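Local coordinates for terminal oxygenase component of carbazole 1,9a-dioxygenase (Sphingomonas, PDB 3GKQ), which serves as the Rieske-type oxygenase component of carbazole 1,9a-dioxygenase, probably dihydroxylating carbazole at a non-heme iron with electrons relayed through its [2Fe-2S] cluster, at residues Q166-A172 against G293-Q299. Numbering follows the deposited sequence.
Sequences QHRVVDA and GHHLYLQ. With FE2 (Fe (II) ion), chain I.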
ATOM      1  N   GLN A 166     -13.527  14.008  24.158  1.00 32.01           N
ATOM      2  CA  GLN A 166     -13.693  13.563  22.782  1.00 31.18           C
ATOM      3  C   GLN A 166     -12.441  12.792  22.375  1.00 30.35           C
ATOM      4  O   GLN A 166     -11.394  12.905  23.019  1.00 30.33           O
ATOM      5  CB  GLN A 166     -13.873  14.762  21.840  1.00 29.38           C
ATOM      6  CG  GLN A 166     -12.709  15.756  21.859  1.00 29.75           C
ATOM      7  CD  GLN A 166     -12.801  16.804  20.752  1.00 30.94           C
ATOM      8  OE1 GLN A 166     -13.890  17.157  20.304  1.00 32.63           O
ATOM      9  NE2 GLN A 166     -11.652  17.316  20.322  1.00 29.33           N
ATOM     10  N   HIS A 167     -12.547  12.006  21.311  1.00 29.97           N
ATOM     11  CA  HIS A 167     -11.398  11.253  20.829  1.00 30.98           C
ATOM     12  C   HIS A 167     -11.336  11.260  19.309  1.00 31.81           C
ATOM     13  O   HIS A 167     -12.336  11.517  18.637  1.00 31.47           O
ATOM     14  CB  HIS A 167     -11.419   9.815  21.371  1.00 30.21           C
ATOM     15  CG  HIS A 167     -12.679   9.062  21.078  1.00 31.32           C
ATOM     16  ND1 HIS A 167     -13.017   8.627  19.813  1.00 31.88           N
ATOM     17  CD2 HIS A 167     -13.673   8.640  21.898  1.00 31.09           C
ATOM     18  CE1 HIS A 167     -14.162   7.970  19.866  1.00 30.05           C
ATOM     19  NE2 HIS A 167     -14.580   7.963  21.120  1.00 30.46           N
ATOM     20  N   ARG A 168     -10.145  11.003  18.778  1.00 31.48           N
ATOM     21  CA  ARG A 168      -9.926  10.969  17.337  1.00 31.48           C
ATOM     22  C   ARG A 168      -8.770  10.013  17.083  1.00 30.45           C
ATOM     23  O   ARG A 168      -7.913   9.824  17.948  1.00 27.88           O
ATOM     24  CB  ARG A 168      -9.549  12.361  16.812  1.00 30.92           C
ATOM     25  CG  ARG A 168      -8.102  12.761  17.100  1.00 34.96           C
ATOM     26  CD  ARG A 168      -7.787  14.199  16.670  1.00 38.28           C
ATOM     27  NE  ARG A 168      -8.183  15.179  17.682  1.00 40.79           N
ATOM     28  CZ  ARG A 168      -7.985  16.493  17.580  1.00 43.58           C
ATOM     29  NH1 ARG A 168      -7.393  17.002  16.503  1.00 43.84           N
ATOM     30  NH2 ARG A 168      -8.369  17.300  18.563  1.00 40.25           N
ATOM     31  N   VAL A 169      -8.743   9.406  15.905  1.00 30.66           N
ATOM     32  CA  VAL A 169      -7.656   8.502  15.581  1.00 30.69           C
ATOM     33  C   VAL A 169      -6.557   9.348  14.957  1.00 29.21           C
ATOM     34  O   VAL A 169      -6.822  10.189  14.102  1.00 28.23           O
ATOM     35  CB  VAL A 169      -8.109   7.408  14.596  1.00 33.29           C
ATOM     36  CG1 VAL A 169      -9.236   6.588  15.214  1.00 32.09           C
ATOM     37  CG2 VAL A 169      -8.579   8.039  13.309  1.00 38.48           C
ATOM     38  N   VAL A 170      -5.325   9.148  15.411  1.00 28.14           N
ATOM     39  CA  VAL A 170      -4.192   9.896  14.885  1.00 28.44           C
ATOM     40  C   VAL A 170      -3.269   8.949  14.116  1.00 29.54           C
ATOM     41  O   VAL A 170      -2.989   7.838  14.576  1.00 28.71           O
ATOM     42  CB  VAL A 170      -3.409  10.573  16.029  1.00 28.60           C
ATOM     43  CG1 VAL A 170      -2.169  11.276  15.481  1.00 28.15           C
ATOM     44  CG2 VAL A 170      -4.313  11.569  16.745  1.00 26.62           C
ATOM     45  N   ASP A 171      -2.801   9.394  12.951  1.00 28.28           N
ATOM     46  CA  ASP A 171      -1.921   8.579  12.118  1.00 30.54           C
ATOM     47  C   ASP A 171      -0.475   8.568  12.592  1.00 27.99           C
ATOM     48  O   ASP A 171       0.430   8.985  11.872  1.00 28.40           O
ATOM     49  CB  ASP A 171      -1.963   9.051  10.662  1.00 36.16           C
ATOM     50  CG  ASP A 171      -3.344   8.939  10.053  1.00 41.92           C
ATOM     51  OD1 ASP A 171      -3.996   7.887  10.229  1.00 44.56           O
ATOM     52  OD2 ASP A 171      -3.775   9.904   9.388  1.00 47.95           O
ATOM     53  N   ALA A 172      -0.257   8.093  13.808  1.00 25.17           N
ATOM     54  CA  ALA A 172       1.089   8.007  14.346  1.00 23.19           C
ATOM     55  C   ALA A 172       1.095   7.017  15.492  1.00 22.82           C
ATOM     56  O   ALA A 172       0.048   6.716  16.075  1.00 22.47           O
ATOM     57  CB  ALA A 172       1.558   9.379  14.841  1.00 21.98           C
ATOM     58  N   GLY A 293       0.835   1.915  13.762  1.00 24.92           N
ATOM     59  CA  GLY A 293       0.864   3.236  13.157  1.00 26.58           C
ATOM     60  C   GLY A 293      -0.236   4.207  13.541  1.00 26.77           C
ATOM     61  O   GLY A 293      -0.298   5.306  12.988  1.00 26.27           O
ATOM     62  N   HIS A 294      -1.101   3.821  14.475  1.00 26.36           N
ATOM     63  CA  HIS A 294      -2.196   4.699  14.883  1.00 26.03           C
ATOM     64  C   HIS A 294      -2.480   4.640  16.372  1.00 25.97           C
ATOM     65  O   HIS A 294      -2.213   3.629  17.036  1.00 26.47           O
ATOM     66  CB  HIS A 294      -3.499   4.325  14.161  1.00 24.98           C
ATOM     67  CG  HIS A 294      -3.346   4.118  12.689  1.00 28.61           C
ATOM     68  ND1 HIS A 294      -2.713   3.018  12.152  1.00 31.21           N
ATOM     69  CD2 HIS A 294      -3.750   4.872  11.636  1.00 28.38           C
ATOM     70  CE1 HIS A 294      -2.733   3.101  10.832  1.00 31.67           C
ATOM     71  NE2 HIS A 294      -3.357   4.215  10.496  1.00 28.99           N
ATOM     72  N   HIS A 295      -3.020   5.731  16.899  1.00 24.66           N
ATOM     73  CA  HIS A 295      -3.418   5.757  18.293  1.00 25.69           C
ATOM     74  C   HIS A 295      -4.698   6.555  18.437  1.00 25.97           C
ATOM     75  O   HIS A 295      -5.037   7.384  17.584  1.00 26.12           O
ATOM     76  CB  HIS A 295      -2.317   6.312  19.222  1.00 24.65           C
ATOM     77  CG  HIS A 295      -2.009   7.768  19.039  1.00 27.05           C
ATOM     78  ND1 HIS A 295      -1.127   8.231  18.086  1.00 26.81           N
ATOM     79  CD2 HIS A 295      -2.405   8.857  19.745  1.00 28.24           C
ATOM     80  CE1 HIS A 295      -0.982   9.539  18.217  1.00 27.77           C
ATOM     81  NE2 HIS A 295      -1.747   9.943  19.217  1.00 28.84           N
ATOM     82  N   LEU A 296      -5.427   6.267  19.504  1.00 25.95           N
ATOM     83  CA  LEU A 296      -6.669   6.957  19.793  1.00 27.23           C
ATOM     84  C   LEU A 296      -6.292   8.102  20.733  1.00 27.25           C
ATOM     85  O   LEU A 296      -5.853   7.873  21.857  1.00 26.33           O
ATOM     86  CB  LEU A 296      -7.645   5.993  20.475  1.00 28.75           C
ATOM     87  CG  LEU A 296      -9.104   6.382  20.736  1.00 31.29           C
ATOM     88  CD1 LEU A 296      -9.167   7.429  21.822  1.00 37.65           C
ATOM     89  CD2 LEU A 296      -9.749   6.878  19.443  1.00 32.26           C
ATOM     90  N   TYR A 297      -6.435   9.329  20.248  1.00 26.59           N
ATOM     91  CA  TYR A 297      -6.122  10.509  21.045  1.00 27.80           C
ATOM     92  C   TYR A 297      -7.399  10.913  21.781  1.00 28.04           C
ATOM     93  O   TYR A 297      -8.342  11.421  21.178  1.00 28.66           O
ATOM     94  CB  TYR A 297      -5.625  11.628  20.122  1.00 28.13           C
ATOM     95  CG  TYR A 297      -5.402  12.972  20.785  1.00 29.56           C
ATOM     96  CD1 TYR A 297      -4.823  13.062  22.051  1.00 29.85           C
ATOM     97  CD2 TYR A 297      -5.734  14.157  20.124  1.00 29.89           C
ATOM     98  CE1 TYR A 297      -4.574  14.298  22.646  1.00 31.61           C
ATOM     99  CE2 TYR A 297      -5.489  15.405  20.707  1.00 31.44           C
ATOM    100  CZ  TYR A 297      -4.906  15.465  21.968  1.00 32.87           C
ATOM    101  OH  TYR A 297      -4.638  16.687  22.543  1.00 32.85           O
ATOM    102  N   LEU A 298      -7.418  10.653  23.086  1.00 28.96           N
ATOM    103  CA  LEU A 298      -8.566  10.941  23.945  1.00 30.29           C
ATOM    104  C   LEU A 298      -8.286  12.206  24.758  1.00 31.18           C
ATOM    105  O   LEU A 298      -7.315  12.257  25.512  1.00 30.41           O
ATOM    106  CB  LEU A 298      -8.787   9.768  24.903  1.00 30.48           C
ATOM    107  CG  LEU A 298     -10.183   9.267  25.291  1.00 34.90           C
ATOM    108  CD1 LEU A 298     -10.137   8.838  26.751  1.00 32.83           C
ATOM    109  CD2 LEU A 298     -11.246  10.330  25.092  1.00 32.80           C
ATOM    110  N   GLN A 299      -9.141  13.213  24.609  1.00 31.95           N
ATOM    111  CA  GLN A 299      -8.982  14.481  25.324  1.00 32.07           C
ATOM    112  C   GLN A 299     -10.108  14.671  26.328  1.00 32.08           C
ATOM    113  O   GLN A 299     -11.261  14.811  25.934  1.00 33.08           O
ATOM    114  CB  GLN A 299      -9.022  15.647  24.341  1.00 32.69           C
ATOM    115  CG  GLN A 299      -7.922  15.661  23.315  1.00 32.23           C
ATOM    116  CD  GLN A 299      -8.208  16.636  22.196  1.00 32.98           C
ATOM    117  OE1 GLN A 299      -9.070  16.390  21.348  1.00 31.10           O
ATOM    118  NE2 GLN A 299      -7.495  17.759  22.193  1.00 32.14           N
TER
HETATM  119 FE   FE2 I 503      -3.775   5.314   8.520  1.00 35.80          FE
HETATM  120  O   HOH W   1      -9.273  14.006  20.104  1.00 26.56           O
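Two neighbouring antiparallel strands of the catalytic-domain sheet meet here, with 166-170 at the sheet edge within the chain. Their axes approach to 4.6 Å at 159°, and three hydrogen-bonded pairs define the register: Gln166 with Gln299 (Gln166 N to Gln299 O, 3.0 Å; Gln299 N to Gln166 O, 2.8 Å), Arg168 with Tyr297 (Arg168 N to Tyr297 O, 3.0 Å; Tyr297 N to Arg168 O, 2.8 Å), and Val170 with His295 (Val170 N to His295 O, 2.8 Å; His295 N to Val170 O, 3.1 Å). Between them lie the non-hydrogen-bonded pairs His167-Leu298 and Val169-Leu296, on the face opposite Gln166, Arg168 and Val170.

The Arg168 face, covered by helices 308-328 and 332-346, carries a polar cluster. Gln299 OE1 accepts from Gln166 NE2 (2.9 Å) and Arg168 NH2 (3.0 Å); a water accepts from Arg168 NE (2.9 Å) and donates to Tyr297 O (2.9 Å) and Gln299 OE1 (2.7 Å). Tyr297 CE2 lies over the guanidinium, which salt-bridges Asp332, while Tyr297 OH hydrogen-bonds Glu285. Val170 CB sits 3.7 Å from the His295 ring centroid, 25° off its normal, a CH-pi contact.

Beyond Val170 comes an inverse gamma turn centred on Asp171, and His295 ND1 donates to Ala172 O (2.8 Å), just past the last bridge pair. His294 NE2 binds an Fe(II) ion at 2.3 Å, its ND1 hydrogen-bonded to Asp291; Asp171 belongs to this site too, but its OD1 lies farther from the metal. This iron is distinct from that of His186, His190 and Asp334. The ladder belongs to the helix-packed antiparallel sheet characteristic of the Bet v 1-like catalytic domain of Rieske oxygenases.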